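PDB 3WQB: extracellular serine protease from Aeromonas sobria, which preferentially cleaves peptide bonds following two basic residues, one of them lysine, and is a probable virulence factor acting on host plasma proteins. Local coordinates for residues A[75-87]-A[103-115]. The protein carries 1 engineered substitution. Sequence-based numbering, arbitrary orientation.
With CA (calcium ion), chain C.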
ATOM      1  N   ALA A  75      -9.261   0.491 -12.700  1.00 10.47           N
ATOM      2  CA  ALA A  75      -7.967   0.873 -13.281  1.00 10.28           C
ATOM      3  C   ALA A  75      -6.846   0.080 -12.625  1.00 10.18           C
ATOM      4  O   ALA A  75      -6.729   0.062 -11.398  1.00 10.72           O
ATOM      5  CB  ALA A  75      -7.710   2.355 -13.096  1.00 10.88           C
ATOM      6  N   VAL A  76      -6.011  -0.547 -13.444  1.00  9.72           N
ATOM      7  CA  VAL A  76      -4.836  -1.254 -12.959  1.00  9.69           C
ATOM      8  C   VAL A  76      -3.615  -0.408 -13.277  1.00  9.69           C
ATOM      9  O   VAL A  76      -3.189  -0.302 -14.434  1.00  9.88           O
ATOM     10  CB  VAL A  76      -4.750  -2.665 -13.571  1.00  9.83           C
ATOM     11  CG1 VAL A  76      -3.499  -3.376 -13.124  1.00 10.47           C
ATOM     12  CG2 VAL A  76      -5.976  -3.473 -13.160  1.00 11.38           C
ATOM     13  N   VAL A  77      -3.092   0.241 -12.244  1.00  8.83           N
ATOM     14  CA  VAL A  77      -1.944   1.134 -12.367  1.00  9.30           C
ATOM     15  C   VAL A  77      -0.729   0.297 -11.970  1.00  9.20           C
ATOM     16  O   VAL A  77      -0.500   0.010 -10.802  1.00  9.89           O
ATOM     17  CB  VAL A  77      -2.127   2.394 -11.489  1.00  9.07           C
ATOM     18  CG1 VAL A  77      -0.973   3.375 -11.687  1.00 10.04           C
ATOM     19  CG2 VAL A  77      -3.467   3.071 -11.804  1.00 10.36           C
ATOM     20  N   ASP A  78       0.025  -0.151 -12.963  1.00  9.24           N
ATOM     21  CA  ASP A  78       0.990  -1.217 -12.718  1.00  9.40           C
ATOM     22  C   ASP A  78       2.073  -1.220 -13.804  1.00  9.98           C
ATOM     23  O   ASP A  78       2.376  -0.172 -14.359  1.00 10.15           O
ATOM     24  CB  ASP A  78       0.239  -2.557 -12.616  1.00  9.54           C
ATOM     25  CG  ASP A  78       0.914  -3.549 -11.697  1.00 10.42           C
ATOM     26  OD1 ASP A  78       1.969  -4.093 -12.082  1.00 11.45           O
ATOM     27  OD2 ASP A  78       0.376  -3.814 -10.596  1.00 11.61           O
ATOM     28  N   ASP A  79       2.671  -2.376 -14.097  1.00 10.57           N
ATOM     29  CA  ASP A  79       3.785  -2.425 -15.047  1.00 11.16           C
ATOM     30  C   ASP A  79       3.346  -2.579 -16.502  1.00 11.98           C
ATOM     31  O   ASP A  79       4.176  -2.543 -17.407  1.00 12.84           O
ATOM     32  CB  ASP A  79       4.785  -3.521 -14.652  1.00 11.06           C
ATOM     33  CG  ASP A  79       4.254  -4.933 -14.888  1.00 11.34           C
ATOM     34  OD1 ASP A  79       3.096  -5.099 -15.340  1.00 12.56           O
ATOM     35  OD2 ASP A  79       5.021  -5.894 -14.644  1.00 12.96           O
ATOM     36  N   GLY A  80       2.042  -2.718 -16.723  1.00 11.88           N
ATOM     37  CA  GLY A  80       1.540  -3.090 -18.038  1.00 12.53           C
ATOM     38  C   GLY A  80       0.280  -3.921 -17.944  1.00 12.04           C
ATOM     39  O   GLY A  80      -0.153  -4.298 -16.852  1.00 12.49           O
ATOM     40  N   LEU A  81      -0.322  -4.180 -19.098  1.00 11.64           N
ATOM     41  CA  LEU A  81      -1.478  -5.053 -19.203  1.00 12.04           C
ATOM     42  C   LEU A  81      -1.544  -5.547 -20.632  1.00 11.65           C
ATOM     43  O   LEU A  81      -1.653  -4.742 -21.561  1.00 11.57           O
ATOM     44  CB  LEU A  81      -2.767  -4.298 -18.843  1.00 12.53           C
ATOM     45  CG  LEU A  81      -4.116  -4.997 -19.081  1.00 15.58           C
ATOM     46  CD1 LEU A  81      -4.191  -6.401 -18.502  1.00 17.27           C
ATOM     47  CD2 LEU A  81      -5.275  -4.131 -18.569  1.00 16.92           C
ATOM     48  N   ALA A  82      -1.475  -6.864 -20.806  1.00 11.55           N
ATOM     49  CA  ALA A  82      -1.581  -7.467 -22.136  1.00 11.83           C
ATOM     50  C   ALA A  82      -3.059  -7.496 -22.536  1.00 12.20           C
ATOM     51  O   ALA A  82      -3.770  -8.485 -22.317  1.00 12.59           O
ATOM     52  CB  ALA A  82      -0.981  -8.851 -22.142  1.00 12.23           C
ATOM     53  N   ILE A  83      -3.513  -6.385 -23.108  1.00 12.04           N
ATOM     54  CA  ILE A  83      -4.934  -6.167 -23.384  1.00 12.72           C
ATOM     55  C   ILE A  83      -5.548  -7.127 -24.404  1.00 12.88           C
ATOM     56  O   ILE A  83      -6.772  -7.258 -24.456  1.00 13.74           O
ATOM     57  CB  ILE A  83      -5.239  -4.696 -23.778  1.00 12.70           C
ATOM     58  CG1 ILE A  83      -4.390  -4.251 -24.979  1.00 13.52           C
ATOM     59  CG2 ILE A  83      -5.073  -3.774 -22.571  1.00 13.70           C
ATOM     60  CD1 ILE A  83      -4.942  -3.035 -25.697  1.00 15.15           C
ATOM     61  N   ALA A  84      -4.714  -7.793 -25.199  1.00 12.60           N
ATOM     62  CA  ALA A  84      -5.209  -8.784 -26.150  1.00 12.54           C
ATOM     63  C   ALA A  84      -5.216 -10.228 -25.612  1.00 12.73           C
ATOM     64  O   ALA A  84      -5.568 -11.155 -26.342  1.00 13.41           O
ATOM     65  CB  ALA A  84      -4.435  -8.700 -27.458  1.00 13.11           C
ATOM     66  N   HIS A  85      -4.846 -10.421 -24.343  1.00 12.55           N
ATOM     67  CA  HIS A  85      -4.931 -11.739 -23.717  1.00 12.45           C
ATOM     68  C   HIS A  85      -6.320 -12.327 -23.923  1.00 12.46           C
ATOM     69  O   HIS A  85      -7.318 -11.632 -23.705  1.00 11.88           O
ATOM     70  CB  HIS A  85      -4.673 -11.634 -22.215  1.00 12.31           C
ATOM     71  CG  HIS A  85      -4.375 -12.950 -21.564  1.00 11.59           C
ATOM     72  ND1 HIS A  85      -5.327 -13.931 -21.380  1.00 11.10           N
ATOM     73  CD2 HIS A  85      -3.215 -13.461 -21.095  1.00 11.83           C
ATOM     74  CE1 HIS A  85      -4.769 -14.978 -20.801  1.00 11.83           C
ATOM     75  NE2 HIS A  85      -3.489 -14.714 -20.608  1.00 12.07           N
ATOM     76  N   PRO A  86      -6.400 -13.603 -24.337  1.00 12.92           N
ATOM     77  CA  PRO A  86      -7.715 -14.177 -24.643  1.00 13.12           C
ATOM     78  C   PRO A  86      -8.658 -14.249 -23.441  1.00 12.92           C
ATOM     79  O   PRO A  86      -9.888 -14.268 -23.617  1.00 13.60           O
ATOM     80  CB  PRO A  86      -7.386 -15.590 -25.158  1.00 13.65           C
ATOM     81  CG  PRO A  86      -5.994 -15.865 -24.724  1.00 14.63           C
ATOM     82  CD  PRO A  86      -5.301 -14.533 -24.650  1.00 12.79           C
ATOM     83  N   ASP A  87      -8.096 -14.243 -22.233  1.00 12.50           N
ATOM     84  CA  ASP A  87      -8.913 -14.307 -21.024  1.00 12.32           C
ATOM     85  C   ASP A  87      -9.060 -12.952 -20.340  1.00 12.30           C
ATOM     86  O   ASP A  87      -9.554 -12.887 -19.219  1.00 12.58           O
ATOM     87  CB  ASP A  87      -8.382 -15.377 -20.053  1.00 12.34           C
ATOM     88  CG  ASP A  87      -9.505 -16.154 -19.370  1.00 12.31           C
ATOM     89  OD1 ASP A  87     -10.659 -16.133 -19.871  1.00 12.77           O
ATOM     90  OD2 ASP A  87      -9.238 -16.813 -18.337  1.00 12.42           O
ATOM     91  N   SER A 103       1.035   5.277 -26.678  1.00 14.90           N
ATOM     92  CA  SER A 103      -0.041   4.546 -27.347  1.00 14.64           C
ATOM     93  C   SER A 103      -1.171   4.226 -26.374  1.00 14.24           C
ATOM     94  O   SER A 103      -1.065   4.496 -25.170  1.00 14.44           O
ATOM     95  CB  SER A 103       0.485   3.252 -27.952  1.00 15.14           C
ATOM     96  OG  SER A 103       0.577   2.254 -26.949  1.00 15.66           O
ATOM     97  N   ASP A 104      -2.249   3.661 -26.907  1.00 14.39           N
ATOM     98  CA  ASP A 104      -3.361   3.198 -26.078  1.00 14.39           C
ATOM     99  C   ASP A 104      -3.210   1.726 -25.689  1.00 14.15           C
ATOM    100  O   ASP A 104      -4.139   1.117 -25.154  1.00 14.36           O
ATOM    101  CB  ASP A 104      -4.718   3.473 -26.749  1.00 14.98           C
ATOM    102  CG  ASP A 104      -5.004   2.576 -27.937  1.00 16.63           C
ATOM    103  OD1 ASP A 104      -4.152   1.745 -28.315  1.00 19.96           O
ATOM    104  OD2 ASP A 104      -6.106   2.722 -28.511  1.00 19.48           O
ATOM    105  N   ASP A 105      -2.028   1.170 -25.941  1.00 13.57           N
ATOM    106  CA  ASP A 105      -1.795  -0.249 -25.702  1.00 12.78           C
ATOM    107  C   ASP A 105      -0.667  -0.447 -24.692  1.00 12.80           C
ATOM    108  O   ASP A 105       0.501  -0.296 -25.035  1.00 12.97           O
ATOM    109  CB  ASP A 105      -1.499  -0.971 -27.027  1.00 13.09           C
ATOM    110  CG  ASP A 105      -1.394  -2.483 -26.866  1.00 13.66           C
ATOM    111  OD1 ASP A 105      -1.276  -2.952 -25.722  1.00 14.49           O
ATOM    112  OD2 ASP A 105      -1.438  -3.212 -27.882  1.00 16.36           O
ATOM    113  N   PRO A 106      -1.020  -0.780 -23.439  1.00 12.71           N
ATOM    114  CA  PRO A 106      -0.024  -0.924 -22.383  1.00 12.61           C
ATOM    115  C   PRO A 106       0.603  -2.319 -22.308  1.00 12.64           C
ATOM    116  O   PRO A 106       1.131  -2.694 -21.271  1.00 12.84           O
ATOM    117  CB  PRO A 106      -0.837  -0.623 -21.118  1.00 12.58           C
ATOM    118  CG  PRO A 106      -2.178  -1.187 -21.437  1.00 13.06           C
ATOM    119  CD  PRO A 106      -2.392  -0.901 -22.914  1.00 12.44           C
ATOM    120  N   THR A 107       0.570  -3.072 -23.409  1.00 12.03           N
ATOM    121  CA  THR A 107       1.171  -4.404 -23.443  1.00 12.30           C
ATOM    122  C   THR A 107       2.685  -4.287 -23.267  1.00 12.19           C
ATOM    123  O   THR A 107       3.323  -3.512 -23.974  1.00 12.23           O
ATOM    124  CB  THR A 107       0.835  -5.130 -24.764  1.00 12.21           C
ATOM    125  OG1 THR A 107      -0.586  -5.294 -24.856  1.00 12.83           O
ATOM    126  CG2 THR A 107       1.504  -6.505 -24.843  1.00 13.17           C
ATOM    127  N   PRO A 108       3.264  -5.039 -22.312  1.00 12.20           N
ATOM    128  CA  PRO A 108       4.711  -4.965 -22.116  1.00 12.73           C
ATOM    129  C   PRO A 108       5.514  -5.550 -23.268  1.00 12.75           C
ATOM    130  O   PRO A 108       5.035  -6.444 -23.983  1.00 12.77           O
ATOM    131  CB  PRO A 108       4.954  -5.800 -20.856  1.00 13.49           C
ATOM    132  CG  PRO A 108       3.655  -5.991 -20.245  1.00 13.86           C
ATOM    133  CD  PRO A 108       2.611  -5.867 -21.285  1.00 12.32           C
ATOM    134  N   THR A 109       6.739  -5.047 -23.412  1.00 12.81           N
ATOM    135  CA  THR A 109       7.723  -5.590 -24.352  1.00 13.00           C
ATOM    136  C   THR A 109       8.747  -6.466 -23.643  1.00 12.85           C
ATOM    137  O   THR A 109       9.527  -7.173 -24.282  1.00 13.55           O
ATOM    138  CB  THR A 109       8.483  -4.469 -25.078  1.00 13.55           C
ATOM    139  OG1 THR A 109       9.050  -3.580 -24.111  1.00 15.15           O
ATOM    140  CG2 THR A 109       7.545  -3.711 -26.004  1.00 14.11           C
ATOM    141  N   ASP A 110       8.756  -6.414 -22.319  1.00 12.72           N
ATOM    142  CA  ASP A 110       9.736  -7.158 -21.542  1.00 12.84           C
ATOM    143  C   ASP A 110       9.119  -8.450 -21.008  1.00 13.01           C
ATOM    144  O   ASP A 110       8.083  -8.408 -20.357  1.00 12.57           O
ATOM    145  CB  ASP A 110      10.220  -6.277 -20.388  1.00 13.79           C
ATOM    146  CG  ASP A 110      11.175  -6.989 -19.472  1.00 16.23           C
ATOM    147  OD1 ASP A 110      12.347  -7.176 -19.862  1.00 19.20           O
ATOM    148  OD2 ASP A 110      10.757  -7.339 -18.351  1.00 19.64           O
ATOM    149  N   PRO A 111       9.758  -9.612 -21.273  1.00 12.72           N
ATOM    150  CA  PRO A 111       9.169 -10.888 -20.837  1.00 13.10           C
ATOM    151  C   PRO A 111       8.856 -10.999 -19.335  1.00 13.56           C
ATOM    152  O   PRO A 111       7.912 -11.701 -18.971  1.00 13.59           O
ATOM    153  CB  PRO A 111      10.224 -11.921 -21.251  1.00 13.46           C
ATOM    154  CG  PRO A 111      10.890 -11.297 -22.415  1.00 13.94           C
ATOM    155  CD  PRO A 111      10.968  -9.831 -22.091  1.00 12.98           C
ATOM    156  N   ASP A 112       9.632 -10.339 -18.474  1.00 13.60           N
ATOM    157  CA  ASP A 112       9.380 -10.444 -17.031  1.00 14.53           C
ATOM    158  C   ASP A 112       8.366  -9.464 -16.474  1.00 13.63           C
ATOM    159  O   ASP A 112       8.025  -9.526 -15.292  1.00 14.27           O
ATOM    160  CB  ASP A 112      10.657 -10.415 -16.203  1.00 16.40           C
ATOM    161  CG  ASP A 112      10.928 -11.753 -15.548  1.00 21.00           C
ATOM    162  OD1 ASP A 112      10.041 -12.270 -14.824  1.00 24.52           O
ATOM    163  OD2 ASP A 112      12.011 -12.305 -15.782  1.00 25.86           O
ATOM    164  N   THR A 113       7.844  -8.605 -17.339  1.00 13.07           N
ATOM    165  CA  THR A 113       6.940  -7.525 -16.935  1.00 12.85           C
ATOM    166  C   THR A 113       5.487  -8.042 -16.987  1.00 12.18           C
ATOM    167  O   THR A 113       4.641  -7.543 -17.736  1.00 12.02           O
ATOM    168  CB  THR A 113       7.245  -6.256 -17.793  1.00 13.04           C
ATOM    169  OG1 THR A 113       8.606  -5.879 -17.570  1.00 13.93           O
ATOM    170  CG2 THR A 113       6.404  -5.079 -17.411  1.00 13.60           C
ATOM    171  N   ALA A 114       5.226  -9.057 -16.162  1.00 12.22           N
ATOM    172  CA  ALA A 114       3.966  -9.816 -16.151  1.00 11.92           C
ATOM    173  C   ALA A 114       3.067  -9.439 -14.983  1.00 11.66           C
ATOM    174  O   ALA A 114       1.993 -10.010 -14.799  1.00 12.09           O
ATOM    175  CB  ALA A 114       4.265 -11.322 -16.096  1.00 13.16           C
ATOM    176  N   HIS A 115       3.520  -8.485 -14.186  1.00 10.97           N
ATOM    177  CA  HIS A 115       2.910  -8.197 -12.907  1.00 10.26           C
ATOM    178  C   HIS A 115       1.489  -7.638 -13.074  1.00  9.85           C
ATOM    179  O   HIS A 115       0.536  -8.126 -12.446  1.00  9.96           O
ATOM    180  CB  HIS A 115       3.849  -7.227 -12.186  1.00 10.01           C
ATOM    181  CG  HIS A 115       3.527  -6.985 -10.751  1.00  9.87           C
ATOM    182  ND1 HIS A 115       2.772  -5.913 -10.327  1.00 10.86           N
ATOM    183  CD2 HIS A 115       3.930  -7.631  -9.633  1.00 11.05           C
ATOM    184  CE1 HIS A 115       2.698  -5.924  -9.009  1.00 10.94           C
ATOM    185  NE2 HIS A 115       3.410  -6.946  -8.562  1.00 11.48           N
TER
HETATM  186 CA    CA C 901     -11.616 -17.630 -18.228  1.00 12.10          CA
HETATM  187  O   HOH W   1       1.907  -7.042 -17.185  1.00 12.79           O
HETATM  188  O   HOH W   2      -1.875  -7.448 -25.692  1.00 14.53           O
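Gly80 and Leu81 run beside Pro106 and Thr107 with a single direct backbone hydrogen bond, Leu81 N to Pro106 O (3.0 Å). The backbones come nearest at Ala82 and Thr107, whose CA atoms are 4.3 Å apart. Gly80 CA lies 3.3 Å from Pro106 O, with Pro108 CG farther off at 4.2 Å. At the far end the segments meet again through side chains. Asp78 follows the strand 73-77 and His115 opens the helix 115-124, the positions of the Asp and His of the subtilisin-type charge relay, which both are predicted to supply; the changed residue Ala336 holds the third position. His115 ND1 donates to the syn lone pair of Asp78 OD1 at 2.7 Å, and the N-H...O angle of 167° makes this bond nearly straight. The oxygen is only 7° out of the ring plane, and the carboxylate is nearly coplanar with the imidazole. Asp79 N reaches the same oxygen from its anti side; two donors therefore grip OD1, which would restrict rotation of the carboxylate. His115 NE2 is hydrogen-bonded to the backbone of the chain of another protein. Asp79 turns its carboxylate between its own N and carbonyl carbon (chi1 72°), bringing OD2 to His115 N at 3.0 Å while its OD1 takes Gly116 N and a water shared with Thr113 O. OD2 also lies close against Thr113 CG2. Ile83 crosses Pro106 at about a right angle, CG2 to CD 3.9 Å, and its CG1 passes Asp105 OD1. That oxygen is held by both Thr107 N, in an Asx turn, and Thr107 OG1; a second water links this hydroxyl to Ala84 N.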